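Local coordinates for protein transcriptional regulator, TetR family (Marinobacter aquaeolei, PDB 3NNR) that probably binds DNA as a TetR-family regulator of transcription, pairing an amino-terminal helix-turn-helix domain with a helical carboxy-terminal domain, at residues A[21-26]-A[47-52]; A[9-14]-A[53-58]; A[68-73]-A[82-87]; A[62-67]-A[117-122]. All coordinates share one frame; numbering follows the deposited sequence.

Interaction 1: A[21-26]-A[47-52]; sequences KGERNI and RNKSDI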
# COMPACT_ATOMS: atom_id res chain seq x y z
N LYS A 21 -0.37 -5.97 19.28
CA LYS A 21 0.66 -7.03 19.12
C LYS A 21 0.76 -7.67 17.72
O LYS A 21 1.75 -8.32 17.43
CB LYS A 21 0.42 -8.16 20.14
CG LYS A 21 0.32 -7.80 21.62
CD LYS A 21 1.60 -7.33 22.21
CE LYS A 21 1.46 -7.16 23.73
NZ LYS A 21 2.62 -6.41 24.34
N GLY A 22 -0.24 -7.51 16.87
CA GLY A 22 -0.27 -8.12 15.54
C GLY A 22 -1.12 -9.37 15.62
O GLY A 22 -0.94 -10.17 16.55
N GLU A 23 -2.03 -9.58 14.67
CA GLU A 23 -2.85 -10.80 14.72
C GLU A 23 -2.00 -12.08 14.64
O GLU A 23 -2.37 -13.09 15.21
CB GLU A 23 -4.00 -10.79 13.69
CG GLU A 23 -3.68 -11.41 12.34
CD GLU A 23 -3.74 -12.92 12.32
OE1 GLU A 23 -4.47 -13.57 13.12
OE2 GLU A 23 -3.04 -13.47 11.46
N ARG A 24 -0.92 -12.03 13.89
CA ARG A 24 0.09 -13.08 13.76
C ARG A 24 0.39 -13.70 15.14
O ARG A 24 0.35 -14.91 15.32
CB ARG A 24 1.40 -12.47 13.26
CG ARG A 24 2.09 -13.13 12.08
CD ARG A 24 3.61 -13.05 12.16
NE ARG A 24 4.24 -12.51 10.96
CZ ARG A 24 5.53 -12.66 10.62
NH1 ARG A 24 6.42 -13.41 11.32
NH2 ARG A 24 5.95 -12.07 9.50
N ASN A 25 0.63 -12.82 16.12
CA ASN A 25 1.08 -13.20 17.46
C ASN A 25 -0.01 -13.38 18.50
O ASN A 25 0.31 -13.60 19.66
CB ASN A 25 2.05 -12.15 18.00
CG ASN A 25 3.21 -11.88 17.09
OD1 ASN A 25 3.42 -10.75 16.71
ND2 ASN A 25 3.96 -12.93 16.72
N ILE A 26 -1.27 -13.28 18.13
CA ILE A 26 -2.35 -13.43 19.11
C ILE A 26 -3.17 -14.67 18.78
O ILE A 26 -3.61 -14.85 17.65
CB ILE A 26 -3.23 -12.17 19.18
CG1 ILE A 26 -2.38 -10.95 19.63
CG2 ILE A 26 -4.42 -12.38 20.09
CD1 ILE A 26 -1.69 -11.05 21.00
N ARG A 47 -15.81 -20.35 17.62
CA ARG A 47 -15.12 -21.63 17.32
C ARG A 47 -13.64 -21.50 17.01
O ARG A 47 -12.90 -22.44 17.24
CB ARG A 47 -15.84 -22.39 16.18
N ASN A 48 -13.19 -20.36 16.50
CA ASN A 48 -11.75 -20.14 16.16
C ASN A 48 -11.45 -18.67 15.91
O ASN A 48 -12.38 -17.89 15.76
CB ASN A 48 -11.34 -20.98 14.93
CG ASN A 48 -12.25 -20.72 13.71
OD1 ASN A 48 -12.41 -19.58 13.24
ND2 ASN A 48 -12.85 -21.78 13.19
N LYS A 49 -10.16 -18.32 15.81
CA LYS A 49 -9.71 -16.93 15.57
C LYS A 49 -10.28 -16.33 14.28
O LYS A 49 -10.59 -15.16 14.26
CB LYS A 49 -8.17 -16.84 15.61
CG LYS A 49 -7.61 -15.43 15.56
CD LYS A 49 -6.07 -15.32 15.87
CE LYS A 49 -5.19 -15.97 14.82
NZ LYS A 49 -3.76 -15.50 14.84
N SER A 50 -10.44 -17.11 13.21
CA SER A 50 -11.00 -16.58 11.94
C SER A 50 -12.40 -16.02 12.07
O SER A 50 -12.77 -15.09 11.35
CB SER A 50 -11.04 -17.65 10.84
OG SER A 50 -9.74 -18.10 10.54
N ASP A 51 -13.19 -16.63 12.96
CA ASP A 51 -14.56 -16.20 13.21
C ASP A 51 -14.56 -14.88 13.95
O ASP A 51 -15.40 -14.06 13.67
CB ASP A 51 -15.37 -17.26 13.94
CG ASP A 51 -15.71 -18.46 13.05
OD1 ASP A 51 -15.46 -18.45 11.83
OD2 ASP A 51 -16.29 -19.43 13.60
N ILE A 52 -13.57 -14.68 14.83
CA ILE A 52 -13.42 -13.40 15.53
C ILE A 52 -13.11 -12.34 14.50
O ILE A 52 -13.82 -11.34 14.40
CB ILE A 52 -12.32 -13.41 16.64
CG1 ILE A 52 -12.71 -14.41 17.76
CG2 ILE A 52 -12.18 -12.04 17.28
CD1 ILE A 52 -11.65 -14.58 18.90
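The helix-turn-helix predicted for residues 27-46 is bracketed by this contact, in which Lys-49, at the start of helix 49-67, reaches back to Glu-23 and Ile-26 in the loop ahead of the motif. Its ammonium group ends among three oxygens. Lys-49 NZ forms a salt bridge with Glu-23 OE1 at 2.7 Å, meeting the carboxylate from above its plane. The same nitrogen donates to Glu-23 O at 2.8 Å, again from above the carbonyl plane, and to Ile-26 O at 2.9 Å, where it approaches nearly along the C=O axis. Glu-23 O is gripped twice, because Ile-26 N donates to it from the opposite face at 3.1 Å and closes the turn. The lysine chain leaves the helix with CG trans to the backbone nitrogen (chi1 -172°) and then kinks at chi3 (67°), which brings CE within 3.0 Å of Glu-23 OE1. The other carboxylate oxygen, Glu-23 OE2, pairs with Arg-24 of the second subunit, and the reciprocal pair repeats the link at the dimer interface. Asn-48 is the N-cap of this helix, its OD1 accepting from Asp-51 N at 3.1 Å. Phe-18 of helix 6-21 packs against Glu-23, Ile-26 and Lys-49, while Ile-31 of helix 28-35 lies against Ile-26, so the pairing joins the loop to helix 49-67 beside both helices.

Interaction 2: A[9-14]-A[53-58]; sequences KILLSS and IYEIFQ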
# COMPACT_ATOMS: atom_id res chain seq x y z
N LYS A 9 -17.14 -7.90 24.55
CA LYS A 9 -15.82 -7.75 25.14
C LYS A 9 -14.81 -8.53 24.32
O LYS A 9 -13.74 -7.99 23.97
CB LYS A 9 -15.75 -8.24 26.60
CG LYS A 9 -16.42 -7.38 27.66
CD LYS A 9 -16.18 -8.00 29.07
CE LYS A 9 -16.84 -7.18 30.20
NZ LYS A 9 -16.81 -7.89 31.53
N ILE A 10 -15.16 -9.78 23.97
CA ILE A 10 -14.26 -10.61 23.18
C ILE A 10 -13.87 -9.92 21.87
O ILE A 10 -12.70 -9.94 21.52
CB ILE A 10 -14.83 -12.04 22.88
CG1 ILE A 10 -15.00 -12.87 24.16
CG2 ILE A 10 -13.86 -12.81 21.94
CD1 ILE A 10 -15.96 -14.01 23.99
N LEU A 11 -14.85 -9.33 21.16
CA LEU A 11 -14.57 -8.62 19.90
C LEU A 11 -13.74 -7.35 20.17
O LEU A 11 -12.79 -7.09 19.47
CB LEU A 11 -15.86 -8.26 19.16
CG LEU A 11 -16.71 -9.35 18.49
CD1 LEU A 11 -18.13 -8.85 18.20
CD2 LEU A 11 -16.03 -9.86 17.21
N LEU A 12 -14.08 -6.61 21.22
CA LEU A 12 -13.37 -5.36 21.56
C LEU A 12 -11.90 -5.64 21.96
O LEU A 12 -10.96 -4.97 21.46
CB LEU A 12 -14.10 -4.62 22.70
CG LEU A 12 -14.05 -3.08 22.71
CD1 LEU A 12 -14.40 -2.59 24.13
CD2 LEU A 12 -12.73 -2.44 22.23
N SER A 13 -11.71 -6.61 22.84
CA SER A 13 -10.38 -6.99 23.30
C SER A 13 -9.53 -7.64 22.22
O SER A 13 -8.33 -7.40 22.17
CB SER A 13 -10.46 -7.92 24.52
OG SER A 13 -10.87 -7.19 25.65
N SER A 14 -10.13 -8.47 21.38
CA SER A 14 -9.39 -9.08 20.27
C SER A 14 -8.85 -8.00 19.34
O SER A 14 -7.67 -8.05 18.97
CB SER A 14 -10.24 -10.04 19.49
OG SER A 14 -10.58 -11.10 20.31
N ILE A 53 -12.09 -12.61 13.68
CA ILE A 53 -11.64 -11.65 12.66
C ILE A 53 -12.76 -11.27 11.68
O ILE A 53 -12.92 -10.08 11.37
CB ILE A 53 -10.42 -12.19 11.91
CG1 ILE A 53 -9.21 -12.30 12.85
CG2 ILE A 53 -10.04 -11.27 10.72
CD1 ILE A 53 -8.05 -13.09 12.24
N TYR A 54 -13.53 -12.26 11.23
CA TYR A 54 -14.60 -12.00 10.26
C TYR A 54 -15.63 -11.03 10.83
O TYR A 54 -16.02 -10.06 10.18
CB TYR A 54 -15.30 -13.29 9.84
CG TYR A 54 -16.38 -13.13 8.79
CD1 TYR A 54 -16.08 -12.58 7.55
CD2 TYR A 54 -17.67 -13.64 8.98
CE1 TYR A 54 -17.04 -12.46 6.54
CE2 TYR A 54 -18.66 -13.54 7.95
CZ TYR A 54 -18.33 -12.95 6.74
OH TYR A 54 -19.24 -12.81 5.73
N GLU A 55 -16.04 -11.28 12.07
CA GLU A 55 -17.02 -10.41 12.72
C GLU A 55 -16.48 -9.00 12.99
O GLU A 55 -17.20 -8.03 12.83
CB GLU A 55 -17.60 -11.04 13.97
CG GLU A 55 -18.78 -10.17 14.54
CD GLU A 55 -19.84 -10.93 15.28
OE1 GLU A 55 -19.86 -12.18 15.11
OE2 GLU A 55 -20.65 -10.28 16.00
N ILE A 56 -15.21 -8.89 13.36
CA ILE A 56 -14.57 -7.58 13.49
C ILE A 56 -14.63 -6.85 12.13
O ILE A 56 -15.01 -5.68 12.07
CB ILE A 56 -13.12 -7.68 13.95
CG1 ILE A 56 -13.04 -8.16 15.42
CG2 ILE A 56 -12.44 -6.34 13.80
CD1 ILE A 56 -11.57 -8.49 15.91
N PHE A 57 -14.24 -7.55 11.06
CA PHE A 57 -14.33 -6.97 9.72
C PHE A 57 -15.75 -6.51 9.37
O PHE A 57 -15.94 -5.42 8.82
CB PHE A 57 -13.86 -7.94 8.63
CG PHE A 57 -14.24 -7.49 7.26
CD1 PHE A 57 -13.53 -6.46 6.65
CD2 PHE A 57 -15.32 -8.03 6.61
CE1 PHE A 57 -13.90 -6.00 5.40
CE2 PHE A 57 -15.70 -7.57 5.37
CZ PHE A 57 -14.97 -6.55 4.77
N GLN A 58 -16.74 -7.34 9.68
CA GLN A 58 -18.13 -6.97 9.44
C GLN A 58 -18.55 -5.68 10.14
O GLN A 58 -19.45 -5.01 9.63
CB GLN A 58 -19.09 -8.10 9.81
CG GLN A 58 -19.06 -9.25 8.85
CD GLN A 58 -19.98 -10.40 9.25
OE1 GLN A 58 -20.09 -10.78 10.43
NE2 GLN A 58 -20.63 -10.98 8.26
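Leu-11 of helix 6-21 rests on Glu-55 and Ile-56 of helix 49-67, at a nearly perpendicular helix crossing within the amino-terminal domain of the TetR fold. The two short segments run at 87° to each other, with their axes 10.1 Å apart at closest. Leu-11 buries the most surface, and its two methyl branches share the work. CD2 sits over the stem of the glutamate, 3.8 Å from Glu-55 CB, and also meets Ile-56 CG1 at 3.9 Å. Leu-11 CD1 touches the outer part of the same chain, 3.6 Å from Glu-55 OE2. Glu-55 keeps its CG trans to the backbone nitrogen (chi1 -173°) and stays extended beyond it, crossing the leucine at about a right angle with its aliphatic part as the packing surface. Its OE1 forms a salt bridge with Arg-7, so the charged end is tied to the beginning of helix 6-21 as well. Ile-56 extends CD1 towards the backbone of the first helix, 4.0 Å from Leu-11 O, and Leu-15 and Phe-18 continue its apolar surroundings. The same methyl lies 4.1 Å from Ser-14 CB, while Ser-14 OG turns back along its own helix and donates to Ile-10 O at 2.7 Å.

Interaction 3: A[68-73]-A[82-87]; sequences LDIPED and TFYLES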
# COMPACT_ATOMS: atom_id res chain seq x y z
N LEU A 68 -19.56 6.30 4.03
CA LEU A 68 -19.58 6.48 2.56
C LEU A 68 -20.94 6.24 1.88
O LEU A 68 -20.99 5.77 0.72
CB LEU A 68 -18.53 5.59 1.93
CG LEU A 68 -17.11 5.79 2.44
CD1 LEU A 68 -16.15 4.86 1.66
CD2 LEU A 68 -16.69 7.27 2.31
N ASP A 69 -22.02 6.55 2.61
CA ASP A 69 -23.38 6.50 2.10
C ASP A 69 -23.53 7.96 1.72
O ASP A 69 -23.76 8.81 2.59
CB ASP A 69 -24.38 6.04 3.16
CG ASP A 69 -25.80 5.91 2.64
OD1 ASP A 69 -26.11 6.32 1.49
OD2 ASP A 69 -26.61 5.38 3.41
N ILE A 70 -23.34 8.21 0.42
CA ILE A 70 -23.34 9.56 -0.14
C ILE A 70 -24.77 10.07 -0.28
O ILE A 70 -25.61 9.38 -0.90
CB ILE A 70 -22.65 9.64 -1.54
CG1 ILE A 70 -21.27 8.97 -1.55
CG2 ILE A 70 -22.54 11.11 -2.03
CD1 ILE A 70 -20.34 9.43 -0.48
N PRO A 71 -25.07 11.26 0.29
CA PRO A 71 -26.39 11.83 0.08
C PRO A 71 -26.56 12.27 -1.38
O PRO A 71 -25.63 12.88 -1.95
CB PRO A 71 -26.42 13.05 1.02
CG PRO A 71 -25.23 12.94 1.86
CD PRO A 71 -24.25 12.08 1.19
N GLU A 72 -27.71 11.90 -1.96
CA GLU A 72 -28.04 12.22 -3.36
C GLU A 72 -28.98 13.43 -3.50
O GLU A 72 -29.06 14.00 -4.58
CB GLU A 72 -28.62 10.98 -4.07
CG GLU A 72 -27.67 9.76 -4.14
CD GLU A 72 -26.35 10.01 -4.90
OE1 GLU A 72 -26.31 10.89 -5.79
OE2 GLU A 72 -25.35 9.31 -4.62
N ASP A 73 -29.65 13.84 -2.42
CA ASP A 73 -30.59 14.97 -2.44
C ASP A 73 -29.99 16.39 -2.24
O ASP A 73 -30.76 17.34 -2.07
CB ASP A 73 -31.76 14.72 -1.44
CG ASP A 73 -31.31 14.63 0.02
OD1 ASP A 73 -30.10 14.41 0.31
OD2 ASP A 73 -32.18 14.73 0.90
N THR A 82 -13.85 16.63 3.51
CA THR A 82 -12.96 16.47 4.67
C THR A 82 -13.49 15.40 5.62
O THR A 82 -12.70 14.65 6.20
CB THR A 82 -12.76 17.79 5.41
OG1 THR A 82 -14.02 18.29 5.83
CG2 THR A 82 -12.15 18.81 4.51
N PHE A 83 -14.81 15.31 5.78
CA PHE A 83 -15.42 14.28 6.61
C PHE A 83 -15.13 12.88 6.00
O PHE A 83 -14.60 11.99 6.69
CB PHE A 83 -16.91 14.50 6.83
CG PHE A 83 -17.61 13.23 7.12
CD1 PHE A 83 -17.41 12.60 8.35
CD2 PHE A 83 -18.35 12.58 6.14
CE1 PHE A 83 -17.99 11.36 8.59
CE2 PHE A 83 -18.94 11.36 6.38
CZ PHE A 83 -18.76 10.74 7.61
N TYR A 84 -15.45 12.69 4.72
CA TYR A 84 -15.18 11.40 4.08
C TYR A 84 -13.72 10.97 4.26
O TYR A 84 -13.45 9.80 4.58
CB TYR A 84 -15.52 11.38 2.57
CG TYR A 84 -16.96 11.71 2.19
CD1 TYR A 84 -18.04 11.09 2.83
CD2 TYR A 84 -17.26 12.60 1.16
CE1 TYR A 84 -19.37 11.37 2.47
CE2 TYR A 84 -18.60 12.91 0.81
CZ TYR A 84 -19.64 12.30 1.46
OH TYR A 84 -20.94 12.60 1.13
N LEU A 85 -12.80 11.91 4.07
CA LEU A 85 -11.37 11.62 4.19
C LEU A 85 -10.96 11.34 5.63
O LEU A 85 -10.41 10.31 5.90
CB LEU A 85 -10.50 12.74 3.59
CG LEU A 85 -10.50 12.86 2.08
CD1 LEU A 85 -9.72 14.08 1.66
CD2 LEU A 85 -9.90 11.61 1.46
N GLU A 86 -11.27 12.24 6.54
CA GLU A 86 -10.92 12.03 7.96
C GLU A 86 -11.47 10.74 8.58
O GLU A 86 -10.75 10.03 9.29
CB GLU A 86 -11.35 13.22 8.83
CG GLU A 86 -10.43 14.45 8.67
CD GLU A 86 -10.65 15.54 9.73
OE1 GLU A 86 -11.15 15.25 10.84
OE2 GLU A 86 -10.27 16.68 9.46
N SER A 87 -12.74 10.45 8.29
CA SER A 87 -13.44 9.32 8.87
C SER A 87 -12.89 7.99 8.39
O SER A 87 -12.78 7.07 9.18
CB SER A 87 -14.96 9.43 8.59
OG SER A 87 -15.28 9.30 7.22
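Beyond Leu-68, the first residue to leave helical geometry after helix 49-67, the chain opens into an irregular loop that passes Tyr-84 of helix 78-94, the nearest pair of CA atoms being those of Leu-68 and Tyr-84 at 6.8 Å. On the helix side the tyrosine carries almost the whole contact. Its CG lies beside the backbone nitrogen and trans to the carbonyl carbon (chi1 -59°), a setting that sends the ring out towards the loop, where three successive parts of it meet three residues. Near the root of the ring, Tyr-84 CD1 lies 4.1 Å from Leu-68 CD2. Further out, Ile-70 CD1 comes obliquely to Tyr-84 CZ, at 3.5 Å, and to Tyr-84 CE1 at 3.7 Å. The phenolic end faces the proline: Tyr-84 OH is 3.4 Å from Pro-71 CD, the two side chains approaching from opposite directions. The second branch of the isoleucine, Ile-70 CG2, also reaches Tyr-84 OH, at 3.8 Å. This is the connection between two consecutive helices of the carboxy-terminal domain, the part that in TetR-family regulators generally holds the effector pocket. An unidentified bound molecule lies about 4 Å from the side chain of Leu-68; it probably comes from the crystallisation liquor but may mark such a pocket. Helix 110-136 lines the loop and the tyrosine: Ala-126 touches Leu-68, and Ile-130 packs against both Ile-70 and Tyr-84.

Interaction 4: A[62-67]-A[117-122]; sequences KLVDYY and REFTNR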
# COMPACT_ATOMS: atom_id res chain seq x y z
N LYS A 62 -19.50 -2.26 8.04
CA LYS A 62 -20.72 -1.48 8.37
C LYS A 62 -20.41 -0.02 8.63
O LYS A 62 -21.17 0.85 8.23
CB LYS A 62 -21.46 -2.04 9.59
CG LYS A 62 -22.33 -3.27 9.32
CD LYS A 62 -22.88 -3.90 10.64
CE LYS A 62 -23.43 -5.33 10.40
NZ LYS A 62 -23.32 -6.21 11.61
N LEU A 63 -19.29 0.23 9.29
CA LEU A 63 -18.88 1.59 9.66
C LEU A 63 -18.54 2.41 8.43
O LEU A 63 -19.08 3.49 8.23
CB LEU A 63 -17.65 1.55 10.59
CG LEU A 63 -17.42 2.76 11.48
CD1 LEU A 63 -18.45 2.69 12.61
CD2 LEU A 63 -15.97 2.83 12.02
N VAL A 64 -17.68 1.86 7.57
CA VAL A 64 -17.24 2.56 6.36
C VAL A 64 -18.41 2.78 5.38
O VAL A 64 -18.56 3.89 4.85
CB VAL A 64 -16.06 1.83 5.73
CG1 VAL A 64 -15.67 2.47 4.41
CG2 VAL A 64 -14.87 1.81 6.73
N ASP A 65 -19.26 1.76 5.20
CA ASP A 65 -20.49 1.91 4.40
C ASP A 65 -21.40 3.04 4.89
O ASP A 65 -22.02 3.72 4.08
CB ASP A 65 -21.31 0.62 4.42
CG ASP A 65 -20.75 -0.47 3.52
OD1 ASP A 65 -19.83 -0.25 2.68
OD2 ASP A 65 -21.28 -1.59 3.65
N TYR A 66 -21.48 3.19 6.22
CA TYR A 66 -22.29 4.24 6.85
C TYR A 66 -21.62 5.59 6.55
O TYR A 66 -22.29 6.50 6.13
CB TYR A 66 -22.44 3.96 8.38
CG TYR A 66 -23.55 4.66 9.16
CD1 TYR A 66 -24.83 4.87 8.63
CD2 TYR A 66 -23.36 4.98 10.52
CE1 TYR A 66 -25.86 5.47 9.40
CE2 TYR A 66 -24.39 5.59 11.30
CZ TYR A 66 -25.65 5.83 10.74
OH TYR A 66 -26.70 6.40 11.53
N TYR A 67 -20.30 5.71 6.72
CA TYR A 67 -19.63 6.96 6.40
C TYR A 67 -19.71 7.30 4.90
O TYR A 67 -19.91 8.46 4.55
CB TYR A 67 -18.16 6.97 6.83
CG TYR A 67 -17.87 6.79 8.32
CD1 TYR A 67 -18.72 7.30 9.30
CD2 TYR A 67 -16.67 6.19 8.74
CE1 TYR A 67 -18.42 7.17 10.66
CE2 TYR A 67 -16.35 6.06 10.09
CZ TYR A 67 -17.22 6.55 11.04
OH TYR A 67 -16.92 6.41 12.37
N ARG A 117 -13.43 -8.16 -1.34
CA ARG A 117 -13.45 -7.83 -2.79
C ARG A 117 -14.67 -6.94 -3.05
O ARG A 117 -14.54 -5.88 -3.64
CB ARG A 117 -13.49 -9.12 -3.67
CG ARG A 117 -13.58 -8.97 -5.25
CD ARG A 117 -14.05 -10.28 -6.01
N GLU A 118 -15.84 -7.35 -2.55
CA GLU A 118 -17.10 -6.62 -2.79
C GLU A 118 -17.15 -5.25 -2.11
O GLU A 118 -17.71 -4.30 -2.67
CB GLU A 118 -18.30 -7.47 -2.38
CG GLU A 118 -18.49 -8.65 -3.31
CD GLU A 118 -19.72 -9.49 -2.96
OE1 GLU A 118 -19.96 -9.78 -1.75
OE2 GLU A 118 -20.43 -9.88 -3.92
N PHE A 119 -16.58 -5.20 -0.91
CA PHE A 119 -16.45 -3.99 -0.13
C PHE A 119 -15.54 -2.96 -0.84
O PHE A 119 -15.84 -1.74 -0.88
CB PHE A 119 -15.92 -4.39 1.26
CG PHE A 119 -15.63 -3.25 2.18
CD1 PHE A 119 -16.60 -2.29 2.46
CD2 PHE A 119 -14.38 -3.15 2.79
CE1 PHE A 119 -16.33 -1.25 3.33
CE2 PHE A 119 -14.10 -2.13 3.65
CZ PHE A 119 -15.07 -1.16 3.93
N THR A 120 -14.43 -3.46 -1.37
CA THR A 120 -13.48 -2.65 -2.14
C THR A 120 -14.19 -2.01 -3.35
O THR A 120 -14.03 -0.80 -3.57
CB THR A 120 -12.24 -3.48 -2.46
OG1 THR A 120 -11.61 -3.75 -1.21
CG2 THR A 120 -11.23 -2.74 -3.42
N ASN A 121 -15.03 -2.77 -4.07
CA ASN A 121 -15.83 -2.21 -5.18
C ASN A 121 -16.83 -1.13 -4.74
O ASN A 121 -17.00 -0.15 -5.47
CB ASN A 121 -16.54 -3.31 -5.98
CG ASN A 121 -15.56 -4.22 -6.77
OD1 ASN A 121 -14.34 -4.10 -6.69
ND2 ASN A 121 -16.12 -5.15 -7.52
N ARG A 122 -17.47 -1.31 -3.58
CA ARG A 122 -18.38 -0.30 -3.01
C ARG A 122 -17.60 0.97 -2.68
O ARG A 122 -18.04 2.09 -3.01
CB ARG A 122 -19.10 -0.82 -1.75
CG ARG A 122 -20.35 -1.64 -2.03
CD ARG A 122 -21.10 -2.15 -0.78
NE ARG A 122 -20.64 -3.49 -0.41
CZ ARG A 122 -20.13 -3.89 0.76
NH1 ARG A 122 -20.05 -3.08 1.81
NH2 ARG A 122 -19.73 -5.16 0.90
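Charge pairing joins Asp-65 of helix 49-67 to Arg-122 of helix 110-136. The salt bridge runs from Asp-65 OD2 to Arg-122 NH1 at 2.7 Å, and Asp-65 OD1 lies 3.0 Å from the same nitrogen, Arg-122 NH1. The aspartate comes to the edge of the guanidinium, yet the two flat groups are turned 69° apart. A bend at chi3 (-93°) swings the arginine head back over its own helix, where one guanidinium face lies above Phe-119 CA. Arg-122 NH2 has a second acidic partner in Glu-61, one turn earlier on helix 49-67.

Apolar packing accompanies the charge pair. Val-64 abuts the edge of the Phe-119 ring, with CB 3.6 Å and CG1 3.7 Å from Phe-119 CZ, the side chains crossing at about a right angle.

Where the two kinds meet, the carboxylate oxygen Asp-65 OD1 stands at the same ring edge, 3.7 Å from Phe-119 CE1.

An unidentified bound molecule lies about 4 Å from the side chain of Phe-119, possibly marking the ligand pocket of this carboxy-terminal domain. The two segments run almost parallel, 16° apart with axes 11.2 Å at closest, and on helix 110-136 Thr-120 packs against Phe-165 of the second subunit.

Helix 49-67 runs through interactions 1, 2 and 4 and ends where the loop of interaction 3 begins, linking the amino-terminal domain to the carboxy-terminal one. Interactions 1 and 2 lie side by side, touching where Ile-52 packs on Ser-14; interactions 3 and 4 meet through Tyr-67. The two pairs are bridged by packing of Phe-57 on Phe-119. Each contact is partly buried, but the chemistry differs: interaction 1 is polar, interactions 2 and 3 rest mainly on apolar contacts, and interaction 4 combines a buried valine-phenylalanine contact with a more exposed salt bridge. Interactions 1 and 4, about 22 Å apart between centres, include segments that touch the second subunit.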